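Local structure of glutathione S-transferase (6J3E) at residues A[3-11]-A[36-45]; A[119-130]-A[174-185]. The protein probably transfers glutathione to electrophilic substrates, as a serine-type glutathione S-transferase from a white-rot fungus. All coordinates share one frame; numbering follows the deposited sequence.

Contact 1 of 2, residues A[3-11]-A[36-45]; sequences NVIQFYDIP and IPYKTIWVEY
Strands 5-9 and 38-42 run parallel, Ile5 beside Tyr38 and Asp9 beside Trp42. They are the two strands of the beta-alpha-beta unit that opens the thioredoxin-like domain, with helix 22-34 as crossover. Lys39 and Ile41 each use both N and O toward the other strand, and Val43 N adds a last bond to Asp9 O (2.7 Å). The N of Lys39 meets Ile5 O almost head-on (C=O...N angle 176°).

On the face toward helix 22-34, the Phe7 and Tyr38 side chains run alongside each other. Their rings meet obliquely, Phe7 CD2 3.8 Å from Tyr38 CE2, planes at 88°. The Asp9 carboxylate lies beside the Trp42 ring, OD2 3.5 Å from CZ3, and forms a salt bridge with Arg28; OD1 accepts from Ile10 N. With an alanine at Asp9, Arg28 would probably lose its charge partner, Ile10 N its acceptor, and the Trp42 ring part of its cover. On the other face, Ile41 CD1 packs against Tyr8 CE2 at 3.4 Å, and helix 48-55 also touches Tyr8. With CG1 anti to the carbonyl carbon (chi1 -61°) and an extended chi2, Ile10 puts CD1 over a face of the Tyr45 ring, 3.9 Å from its centroid.

Contact 2 of 2, residues A[119-130]-A[174-185]; sequences FSEAIVRALAPI and AWEKIRAGFGQI
The Trp175 indole takes Ile130 CD1 over one face, 3.6 Å from the centroid of its five-membered ring and 9° off the normal. The two sit on an antiparallel helix pair in the all-helical C-terminal domain of the glutathione transferase fold. Ile178 CD1, from the same helix as Trp175, lies over the same face of the indole. Phe182 receives Ile123 CD1 over one face, 4.1 Å from the ring centroid, and has Ile178 O at its edge. The Phe119 ring has Ile123 CG1 over one face and meets Ile185 CD1 obliquely.

The segment axes run at 157° and approach to 8.3 Å. Ala122 faces Gly181 (CA-CA 4.8 Å), and on the next turn Ala126 lies against Ile178; the alanines and the glycine let the backbones come this close. Gly181 CA lies 3.5 Å from Ala122 O, a CA-H...O contact, and Ile123 CD1 comes to 3.3 Å from Gly181 C. No hydrogen bond joins the segments. Leu127 CD2 meets Ile178 CG2 at 3.7 Å, their side chains crossing at about a right angle.

Trp214 meets the Phe119 ring, while Trp240 and Phe232 pack edge-to-face with Phe182. Trp175 NE1 bonds Glu228. At the subunit interface, Phe117 of the second subunit packs on Ala122 and Gln184. With CG1 anti to its carbonyl carbon (chi1 -66°), Ile178 reaches Ala126, CG1 lying 3.8 Å from CB.

How the contacts relate
Contact 1 belongs to the thioredoxin-like N-terminal domain, contact 2 to the helical C-terminal domain. They share no helix or strand. Their centres are about 29 Å apart, on opposite sides of the chain's centre, and their nearest atoms are about 11 Å apart. Contact 1 is partly buried, at an outer strand of the four-stranded sheet. A ladder of backbone hydrogen bonds holds it, with aliphatic, aromatic and charged side chains on its two faces. Contact 2 is mostly buried and rests mainly on apolar side chains and close backbone. Both come near residues known to bind glutathione: the side chains of Tyr45 and Ile10 lie about 4 Å from those of Arg151 and Leu71, respectively, and that of Phe119 about 6 Å from that of Lys26.

Contact 1 of 2, residues A[3-11]-A[36-45]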
loop_
_atom_site.group_PDB
_atom_site.type_symbol
_atom_site.label_atom_id
_atom_site.label_comp_id
_atom_site.label_asym_id
_atom_site.label_seq_id
_atom_site.Cartn_x
_atom_site.Cartn_y
_atom_site.Cartn_z
ATOM N N ASN A 3 -3.471 10.064 37.126
ATOM C CA ASN A 3 -2.518 10.932 36.437
ATOM C C ASN A 3 -1.886 10.290 35.200
ATOM O O ASN A 3 -1.088 10.922 34.512
ATOM C CB ASN A 3 -1.407 11.365 37.393
ATOM C CG ASN A 3 -0.723 12.653 36.950
ATOM O OD1 ASN A 3 0.396 12.636 36.435
ATOM N ND2 ASN A 3 -1.407 13.779 37.140
ATOM N N VAL A 4 -2.226 9.034 34.918
ATOM C CA VAL A 4 -1.594 8.309 33.821
ATOM C C VAL A 4 -2.308 8.596 32.507
ATOM O O VAL A 4 -3.335 9.286 32.483
ATOM C CB VAL A 4 -1.585 6.803 34.098
ATOM C CG1 VAL A 4 -0.930 6.526 35.433
ATOM C CG2 VAL A 4 -2.996 6.293 34.066
ATOM N N ILE A 5 -1.759 8.066 31.406
ATOM C CA ILE A 5 -2.407 8.181 30.099
ATOM C C ILE A 5 -3.849 7.712 30.183
ATOM O O ILE A 5 -4.146 6.636 30.712
ATOM C CB ILE A 5 -1.656 7.360 29.046
ATOM C CG1 ILE A 5 -0.285 7.948 28.791
ATOM C CG2 ILE A 5 -2.428 7.353 27.715
ATOM C CD1 ILE A 5 -0.328 9.038 27.762
ATOM N N GLN A 6 -4.751 8.506 29.629
ATOM C CA GLN A 6 -6.132 8.100 29.487
ATOM C C GLN A 6 -6.339 7.558 28.076
ATOM O O GLN A 6 -5.927 8.188 27.093
ATOM C CB GLN A 6 -7.054 9.274 29.790
ATOM C CG GLN A 6 -6.803 9.841 31.169
ATOM C CD GLN A 6 -7.972 10.642 31.669
ATOM O OE1 GLN A 6 -8.640 10.255 32.634
ATOM N NE2 GLN A 6 -8.248 11.767 31.004
ATOM N N PHE A 7 -6.945 6.378 27.984
ATOM C CA PHE A 7 -7.060 5.630 26.734
ATOM C C PHE A 7 -8.523 5.298 26.521
ATOM O O PHE A 7 -9.096 4.516 27.282
ATOM C CB PHE A 7 -6.221 4.354 26.781
ATOM C CG PHE A 7 -6.500 3.386 25.661
ATOM C CD1 PHE A 7 -6.481 3.799 24.340
ATOM C CD2 PHE A 7 -6.725 2.042 25.930
ATOM C CE1 PHE A 7 -6.713 2.889 23.313
ATOM C CE2 PHE A 7 -6.955 1.136 24.913
ATOM C CZ PHE A 7 -6.946 1.558 23.602
ATOM N N TYR A 8 -9.122 5.870 25.485
ATOM C CA TYR A 8 -10.551 5.727 25.245
ATOM C C TYR A 8 -10.801 4.595 24.261
ATOM O O TYR A 8 -10.168 4.526 23.200
ATOM C CB TYR A 8 -11.144 7.046 24.752
ATOM C CG TYR A 8 -10.966 8.157 25.779
ATOM C CD1 TYR A 8 -9.744 8.821 25.923
ATOM C CD2 TYR A 8 -12.009 8.531 26.622
ATOM C CE1 TYR A 8 -9.571 9.828 26.878
ATOM C CE2 TYR A 8 -11.843 9.541 27.569
ATOM C CZ TYR A 8 -10.626 10.182 27.694
ATOM O OH TYR A 8 -10.472 11.174 28.631
ATOM N N ASP A 9 -11.735 3.722 24.619
ATOM C CA ASP A 9 -11.961 2.454 23.946
ATOM C C ASP A 9 -13.459 2.182 23.971
ATOM O O ASP A 9 -14.197 2.769 24.764
ATOM C CB ASP A 9 -11.154 1.339 24.642
ATOM C CG ASP A 9 -10.965 0.088 23.785
ATOM O OD1 ASP A 9 -11.550 -0.027 22.685
ATOM O OD2 ASP A 9 -10.243 -0.810 24.258
ATOM N N ILE A 10 -13.897 1.304 23.074
ATOM C CA ILE A 10 -15.303 0.950 22.894
ATOM C C ILE A 10 -15.532 -0.408 23.551
ATOM O O ILE A 10 -14.920 -1.399 23.118
ATOM C CB ILE A 10 -15.674 0.884 21.405
ATOM C CG1 ILE A 10 -15.464 2.230 20.719
ATOM C CG2 ILE A 10 -17.097 0.392 21.217
ATOM C CD1 ILE A 10 -15.541 2.151 19.185
ATOM N N PRO A 11 -16.411 -0.514 24.545
ATOM C CA PRO A 11 -16.642 -1.816 25.183
ATOM C C PRO A 11 -17.432 -2.755 24.281
ATOM O O PRO A 11 -18.246 -2.332 23.457
ATOM C CB PRO A 11 -17.448 -1.452 26.430
ATOM C CG PRO A 11 -18.275 -0.278 25.953
ATOM C CD PRO A 11 -17.360 0.508 25.019
ATOM N N ILE A 36 3.932 1.713 28.475
ATOM C CA ILE A 36 3.433 2.955 29.066
ATOM C C ILE A 36 2.171 2.655 29.867
ATOM O O ILE A 36 1.258 1.980 29.368
ATOM C CB ILE A 36 3.181 4.021 27.987
ATOM C CG1 ILE A 36 4.433 4.183 27.122
ATOM C CG2 ILE A 36 2.815 5.354 28.625
ATOM C CD1 ILE A 36 4.247 5.049 25.898
ATOM N N PRO A 37 2.088 3.098 31.117
ATOM C CA PRO A 37 0.864 2.884 31.891
ATOM C C PRO A 37 -0.254 3.756 31.369
ATOM O O PRO A 37 -0.034 4.889 30.925
ATOM C CB PRO A 37 1.261 3.307 33.307
ATOM C CG PRO A 37 2.337 4.315 33.080
ATOM C CD PRO A 37 3.115 3.811 31.897
ATOM N N TYR A 38 -1.470 3.227 31.446
ATOM C CA TYR A 38 -2.622 3.999 31.020
ATOM C C TYR A 38 -3.854 3.500 31.743
ATOM O O TYR A 38 -3.872 2.399 32.294
ATOM C CB TYR A 38 -2.840 3.898 29.515
ATOM C CG TYR A 38 -2.980 2.471 29.052
ATOM C CD1 TYR A 38 -1.858 1.708 28.759
ATOM C CD2 TYR A 38 -4.227 1.884 28.909
ATOM C CE1 TYR A 38 -1.975 0.417 28.335
ATOM C CE2 TYR A 38 -4.351 0.590 28.481
ATOM C CZ TYR A 38 -3.214 -0.136 28.197
ATOM O OH TYR A 38 -3.305 -1.424 27.762
ATOM N N LYS A 39 -4.885 4.326 31.710
ATOM C CA LYS A 39 -6.197 3.982 32.225
ATOM C C LYS A 39 -7.174 3.927 31.054
ATOM O O LYS A 39 -7.148 4.800 30.177
ATOM C CB LYS A 39 -6.626 5.021 33.264
ATOM C CG LYS A 39 -8.042 4.875 33.790
ATOM C CD LYS A 39 -8.424 6.057 34.691
ATOM C CE LYS A 39 -7.922 7.384 34.138
ATOM N NZ LYS A 39 -9.007 8.400 34.094
ATOM N N THR A 40 -8.027 2.911 31.033
ATOM C CA THR A 40 -8.998 2.784 29.957
ATOM C C THR A 40 -10.314 3.451 30.337
ATOM O O THR A 40 -10.827 3.243 31.438
ATOM C CB THR A 40 -9.246 1.322 29.595
ATOM O OG1 THR A 40 -8.047 0.764 29.050
ATOM C CG2 THR A 40 -10.361 1.239 28.537
ATOM N N ILE A 41 -10.859 4.241 29.413
ATOM C CA ILE A 41 -12.157 4.886 29.562
ATOM C C ILE A 41 -13.083 4.344 28.470
ATOM O O ILE A 41 -12.840 4.569 27.276
ATOM C CB ILE A 41 -12.043 6.413 29.474
ATOM C CG1 ILE A 41 -11.095 6.936 30.549
ATOM C CG2 ILE A 41 -13.403 7.018 29.607
ATOM C CD1 ILE A 41 -11.100 8.427 30.727
ATOM N N TRP A 42 -14.156 3.661 28.880
ATOM C CA TRP A 42 -15.035 2.937 27.962
ATOM C C TRP A 42 -16.130 3.858 27.441
ATOM O O TRP A 42 -16.892 4.433 28.226
ATOM C CB TRP A 42 -15.628 1.711 28.661
ATOM C CG TRP A 42 -14.541 0.724 29.068
ATOM C CD1 TRP A 42 -14.005 0.546 30.320
ATOM C CD2 TRP A 42 -13.822 -0.163 28.201
ATOM N NE1 TRP A 42 -13.021 -0.418 30.282
ATOM C CE2 TRP A 42 -12.893 -0.866 28.994
ATOM C CE3 TRP A 42 -13.883 -0.436 26.833
ATOM C CZ2 TRP A 42 -12.039 -1.822 28.463
ATOM C CZ3 TRP A 42 -13.045 -1.397 26.310
ATOM C CH2 TRP A 42 -12.135 -2.077 27.120
ATOM N N VAL A 43 -16.220 3.983 26.116
ATOM C CA VAL A 43 -17.124 4.934 25.479
ATOM C C VAL A 43 -17.994 4.210 24.461
ATOM O O VAL A 43 -17.484 3.505 23.583
ATOM C CB VAL A 43 -16.349 6.087 24.814
ATOM C CG1 VAL A 43 -17.304 6.989 24.031
ATOM C CG2 VAL A 43 -15.582 6.883 25.879
ATOM N N GLU A 44 -19.307 4.386 24.576
ATOM C CA GLU A 44 -20.216 3.779 23.618
ATOM C C GLU A 44 -20.131 4.516 22.290
ATOM O O GLU A 44 -19.844 5.717 22.236
ATOM C CB GLU A 44 -21.652 3.796 24.144
ATOM C CG GLU A 44 -21.883 2.972 25.405
ATOM C CD GLU A 44 -21.742 1.468 25.190
ATOM O OE1 GLU A 44 -21.827 1.008 24.030
ATOM O OE2 GLU A 44 -21.538 0.742 26.192
ATOM N N TYR A 45 -20.382 3.773 21.211
ATOM C CA TYR A 45 -20.352 4.326 19.858
ATOM C C TYR A 45 -21.072 5.659 19.727
ATOM O O TYR A 45 -20.475 6.603 19.182
ATOM C CB TYR A 45 -20.932 3.301 18.870
ATOM C CG TYR A 45 -19.884 2.637 18.013
ATOM C CD1 TYR A 45 -19.244 3.345 16.996
ATOM C CD2 TYR A 45 -19.518 1.312 18.225
ATOM C CE1 TYR A 45 -18.275 2.746 16.204
ATOM C CE2 TYR A 45 -18.539 0.702 17.440
ATOM C CZ TYR A 45 -17.928 1.421 16.427
ATOM O OH TYR A 45 -16.957 0.832 15.642
HETATM O O HOH W 1 1.310 7.517 31.519
HETATM O O HOH W 2 -20.878 -1.429 23.143
#

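Contact 2 of 2, residues A[119-130]-A[174-185]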
loop_
_atom_site.group_PDB
_atom_site.type_symbol
_atom_site.label_atom_id
_atom_site.label_comp_id
_atom_site.label_asym_id
_atom_site.label_seq_id
_atom_site.Cartn_x
_atom_site.Cartn_y
_atom_site.Cartn_z
ATOM N N PHE A 119 -2.535 -1.940 3.386
ATOM C CA PHE A 119 -3.249 -2.821 4.292
ATOM C C PHE A 119 -4.747 -2.545 4.255
ATOM O O PHE A 119 -5.558 -3.479 4.234
ATOM C CB PHE A 119 -2.691 -2.648 5.707
ATOM C CG PHE A 119 -3.363 -3.512 6.729
ATOM C CD1 PHE A 119 -4.514 -3.085 7.371
ATOM C CD2 PHE A 119 -2.859 -4.765 7.036
ATOM C CE1 PHE A 119 -5.145 -3.892 8.312
ATOM C CE2 PHE A 119 -3.476 -5.576 7.966
ATOM C CZ PHE A 119 -4.618 -5.140 8.613
ATOM N N SER A 120 -5.137 -1.268 4.279
ATOM C CA SER A 120 -6.557 -0.939 4.212
ATOM C C SER A 120 -7.159 -1.431 2.910
ATOM O O SER A 120 -8.262 -1.985 2.893
ATOM C CB SER A 120 -6.767 0.571 4.362
ATOM O OG SER A 120 -6.628 0.986 5.714
ATOM N N GLU A 121 -6.449 -1.237 1.803
ATOM C CA GLU A 121 -6.951 -1.731 0.530
ATOM C C GLU A 121 -7.026 -3.251 0.511
ATOM O O GLU A 121 -8.000 -3.811 0.009
ATOM C CB GLU A 121 -6.079 -1.230 -0.617
ATOM C CG GLU A 121 -6.481 0.149 -1.081
ATOM C CD GLU A 121 -7.988 0.298 -1.174
ATOM O OE1 GLU A 121 -8.610 -0.446 -1.965
ATOM O OE2 GLU A 121 -8.542 1.152 -0.449
ATOM N N ALA A 122 -6.017 -3.940 1.053
ATOM C CA ALA A 122 -5.991 -5.395 0.921
ATOM C C ALA A 122 -6.870 -6.112 1.944
ATOM O O ALA A 122 -7.434 -7.163 1.628
ATOM C CB ALA A 122 -4.561 -5.921 1.035
ATOM N N ILE A 123 -6.995 -5.590 3.161
ATOM C CA ILE A 123 -7.607 -6.315 4.276
ATOM C C ILE A 123 -8.942 -5.701 4.674
ATOM O O ILE A 123 -9.980 -6.367 4.633
ATOM C CB ILE A 123 -6.649 -6.378 5.487
ATOM C CG1 ILE A 123 -5.336 -7.081 5.119
ATOM C CG2 ILE A 123 -7.308 -7.035 6.666
ATOM C CD1 ILE A 123 -5.523 -8.277 4.213
ATOM N N VAL A 124 -8.936 -4.422 5.049
ATOM C CA VAL A 124 -10.008 -3.862 5.866
ATOM C C VAL A 124 -11.343 -3.970 5.157
ATOM O O VAL A 124 -12.353 -4.347 5.770
ATOM C CB VAL A 124 -9.686 -2.407 6.244
ATOM C CG1 VAL A 124 -10.932 -1.701 6.782
ATOM C CG2 VAL A 124 -8.581 -2.372 7.274
ATOM N N ARG A 125 -11.381 -3.659 3.859
ATOM C CA ARG A 125 -12.649 -3.748 3.144
ATOM C C ARG A 125 -13.057 -5.188 2.868
ATOM O O ARG A 125 -14.250 -5.456 2.707
ATOM C CB ARG A 125 -12.579 -2.968 1.843
ATOM C CG ARG A 125 -11.778 -1.707 1.969
ATOM C CD ARG A 125 -11.165 -1.351 0.639
ATOM N NE ARG A 125 -12.190 -1.068 -0.361
ATOM C CZ ARG A 125 -11.940 -0.976 -1.660
ATOM N NH1 ARG A 125 -12.922 -0.717 -2.521
ATOM N NH2 ARG A 125 -10.700 -1.162 -2.108
ATOM N N ALA A 126 -12.099 -6.118 2.815
ATOM C CA ALA A 126 -12.448 -7.530 2.672
ATOM C C ALA A 126 -13.086 -8.068 3.946
ATOM O O ALA A 126 -14.015 -8.876 3.882
ATOM C CB ALA A 126 -11.208 -8.348 2.306
ATOM N N LEU A 127 -12.618 -7.613 5.113
ATOM C CA LEU A 127 -13.199 -8.092 6.360
ATOM C C LEU A 127 -14.630 -7.615 6.544
ATOM O O LEU A 127 -15.467 -8.373 7.047
ATOM C CB LEU A 127 -12.359 -7.652 7.549
ATOM C CG LEU A 127 -10.952 -8.216 7.567
ATOM C CD1 LEU A 127 -10.216 -7.717 8.801
ATOM C CD2 LEU A 127 -11.031 -9.694 7.615
ATOM N N ALA A 128 -14.934 -6.390 6.108
ATOM C CA ALA A 128 -16.154 -5.692 6.524
ATOM C C ALA A 128 -17.432 -6.517 6.376
ATOM O O ALA A 128 -18.206 -6.578 7.347
ATOM C CB ALA A 128 -16.247 -4.364 5.759
ATOM N N PRO A 129 -17.710 -7.181 5.244
ATOM C CA PRO A 129 -19.012 -7.862 5.127
ATOM C C PRO A 129 -19.219 -8.975 6.139
ATOM O O PRO A 129 -20.371 -9.252 6.500
ATOM C CB PRO A 129 -19.017 -8.390 3.683
ATOM C CG PRO A 129 -17.679 -8.295 3.214
ATOM C CD PRO A 129 -16.980 -7.216 3.968
ATOM N N ILE A 130 -18.150 -9.592 6.632
ATOM C CA ILE A 130 -18.276 -10.622 7.657
ATOM C C ILE A 130 -18.137 -10.038 9.049
ATOM O O ILE A 130 -18.864 -10.427 9.969
ATOM C CB ILE A 130 -17.239 -11.730 7.413
ATOM C CG1 ILE A 130 -17.698 -12.624 6.250
ATOM C CG2 ILE A 130 -16.974 -12.523 8.707
ATOM C CD1 ILE A 130 -16.599 -13.429 5.622
ATOM N N ALA A 174 -16.727 -13.717 0.188
ATOM C CA ALA A 174 -16.081 -12.803 1.124
ATOM C C ALA A 174 -14.833 -13.427 1.737
ATOM O O ALA A 174 -13.800 -12.761 1.881
ATOM C CB ALA A 174 -17.060 -12.404 2.222
ATOM N N TRP A 175 -14.920 -14.693 2.159
ATOM C CA TRP A 175 -13.747 -15.339 2.740
ATOM C C TRP A 175 -12.624 -15.417 1.728
ATOM O O TRP A 175 -11.466 -15.134 2.049
ATOM C CB TRP A 175 -14.086 -16.739 3.243
ATOM C CG TRP A 175 -14.599 -16.707 4.632
ATOM C CD1 TRP A 175 -15.834 -17.125 5.069
ATOM C CD2 TRP A 175 -13.912 -16.201 5.784
ATOM N NE1 TRP A 175 -15.943 -16.923 6.430
ATOM C CE2 TRP A 175 -14.783 -16.349 6.889
ATOM C CE3 TRP A 175 -12.648 -15.640 5.991
ATOM C CZ2 TRP A 175 -14.424 -15.963 8.180
ATOM C CZ3 TRP A 175 -12.295 -15.255 7.273
ATOM C CH2 TRP A 175 -13.185 -15.418 8.351
ATOM N N GLU A 176 -12.962 -15.762 0.489
ATOM C CA GLU A 176 -11.960 -15.898 -0.550
ATOM C C GLU A 176 -11.197 -14.597 -0.719
ATOM O O GLU A 176 -9.964 -14.591 -0.816
ATOM C CB GLU A 176 -12.647 -16.333 -1.850
ATOM C CG GLU A 176 -11.875 -16.038 -3.099
ATOM C CD GLU A 176 -12.633 -16.512 -4.348
ATOM O OE1 GLU A 176 -13.723 -15.983 -4.642
ATOM O OE2 GLU A 176 -12.139 -17.426 -5.037
ATOM N N LYS A 177 -11.923 -13.482 -0.696
ATOM C CA LYS A 177 -11.294 -12.179 -0.796
ATOM C C LYS A 177 -10.457 -11.874 0.436
ATOM O O LYS A 177 -9.388 -11.253 0.333
ATOM C CB LYS A 177 -12.363 -11.118 -1.025
ATOM C CG LYS A 177 -11.865 -9.918 -1.802
ATOM C CD LYS A 177 -13.018 -9.015 -2.307
ATOM C CE LYS A 177 -12.516 -7.627 -2.762
ATOM N NZ LYS A 177 -12.494 -6.650 -1.625
ATOM N N ILE A 178 -10.903 -12.328 1.605
ATOM C CA ILE A 178 -10.121 -12.094 2.811
ATOM C C ILE A 178 -8.838 -12.901 2.775
ATOM O O ILE A 178 -7.765 -12.400 3.134
ATOM C CB ILE A 178 -10.937 -12.420 4.074
ATOM C CG1 ILE A 178 -12.117 -11.457 4.225
ATOM C CG2 ILE A 178 -10.035 -12.392 5.322
ATOM C CD1 ILE A 178 -13.208 -11.993 5.159
ATOM N N ARG A 179 -8.925 -14.165 2.365
ATOM C CA ARG A 179 -7.734 -15.004 2.324
ATOM C C ARG A 179 -6.727 -14.461 1.326
ATOM O O ARG A 179 -5.529 -14.399 1.616
ATOM C CB ARG A 179 -8.092 -16.456 1.986
ATOM C CG ARG A 179 -6.985 -17.428 2.407
ATOM C CD ARG A 179 -7.023 -18.765 1.681
ATOM N NE ARG A 179 -7.699 -19.793 2.468
ATOM C CZ ARG A 179 -7.095 -20.827 3.049
ATOM N NH1 ARG A 179 -5.783 -20.992 2.925
ATOM N NH2 ARG A 179 -7.817 -21.706 3.746
ATOM N N ALA A 180 -7.193 -14.033 0.154
ATOM C CA ALA A 180 -6.274 -13.465 -0.823
ATOM C C ALA A 180 -5.620 -12.186 -0.288
ATOM O O ALA A 180 -4.421 -11.941 -0.528
ATOM C CB ALA A 180 -7.013 -13.223 -2.140
ATOM N N GLY A 181 -6.368 -11.396 0.485
ATOM C CA GLY A 181 -5.782 -10.217 1.101
ATOM C C GLY A 181 -4.611 -10.558 2.003
ATOM O O GLY A 181 -3.532 -9.974 1.894
ATOM N N PHE A 182 -4.804 -11.512 2.908
ATOM C CA PHE A 182 -3.675 -11.904 3.736
ATOM C C PHE A 182 -2.580 -12.600 2.930
ATOM O O PHE A 182 -1.425 -12.581 3.348
ATOM C CB PHE A 182 -4.149 -12.789 4.880
ATOM C CG PHE A 182 -4.802 -12.025 5.970
ATOM C CD1 PHE A 182 -6.147 -11.694 5.884
ATOM C CD2 PHE A 182 -4.065 -11.599 7.075
ATOM C CE1 PHE A 182 -6.750 -10.967 6.885
ATOM C CE2 PHE A 182 -4.662 -10.868 8.085
ATOM C CZ PHE A 182 -6.002 -10.552 7.989
ATOM N N GLY A 183 -2.915 -13.196 1.785
ATOM C CA GLY A 183 -1.901 -13.819 0.957
ATOM C C GLY A 183 -0.954 -12.807 0.354
ATOM O O GLY A 183 0.215 -13.114 0.102
ATOM N N GLN A 184 -1.436 -11.594 0.116
ATOM C CA GLN A 184 -0.542 -10.543 -0.324
ATOM C C GLN A 184 0.366 -10.102 0.809
ATOM O O GLN A 184 1.540 -9.787 0.586
ATOM C CB GLN A 184 -1.340 -9.366 -0.853
ATOM C CG GLN A 184 -2.250 -9.732 -1.971
ATOM C CD GLN A 184 -3.220 -8.616 -2.235
ATOM O OE1 GLN A 184 -4.401 -8.697 -1.875
ATOM N NE2 GLN A 184 -2.729 -7.542 -2.849
ATOM N N ILE A 185 -0.150 -10.064 2.036
ATOM C CA ILE A 185 0.734 -9.693 3.130
ATOM C C ILE A 185 1.836 -10.731 3.262
ATOM O O ILE A 185 3.021 -10.387 3.366
ATOM C CB ILE A 185 -0.044 -9.518 4.445
ATOM C CG1 ILE A 185 -1.173 -8.501 4.278
ATOM C CG2 ILE A 185 0.901 -9.028 5.559
ATOM C CD1 ILE A 185 -1.747 -8.047 5.623
#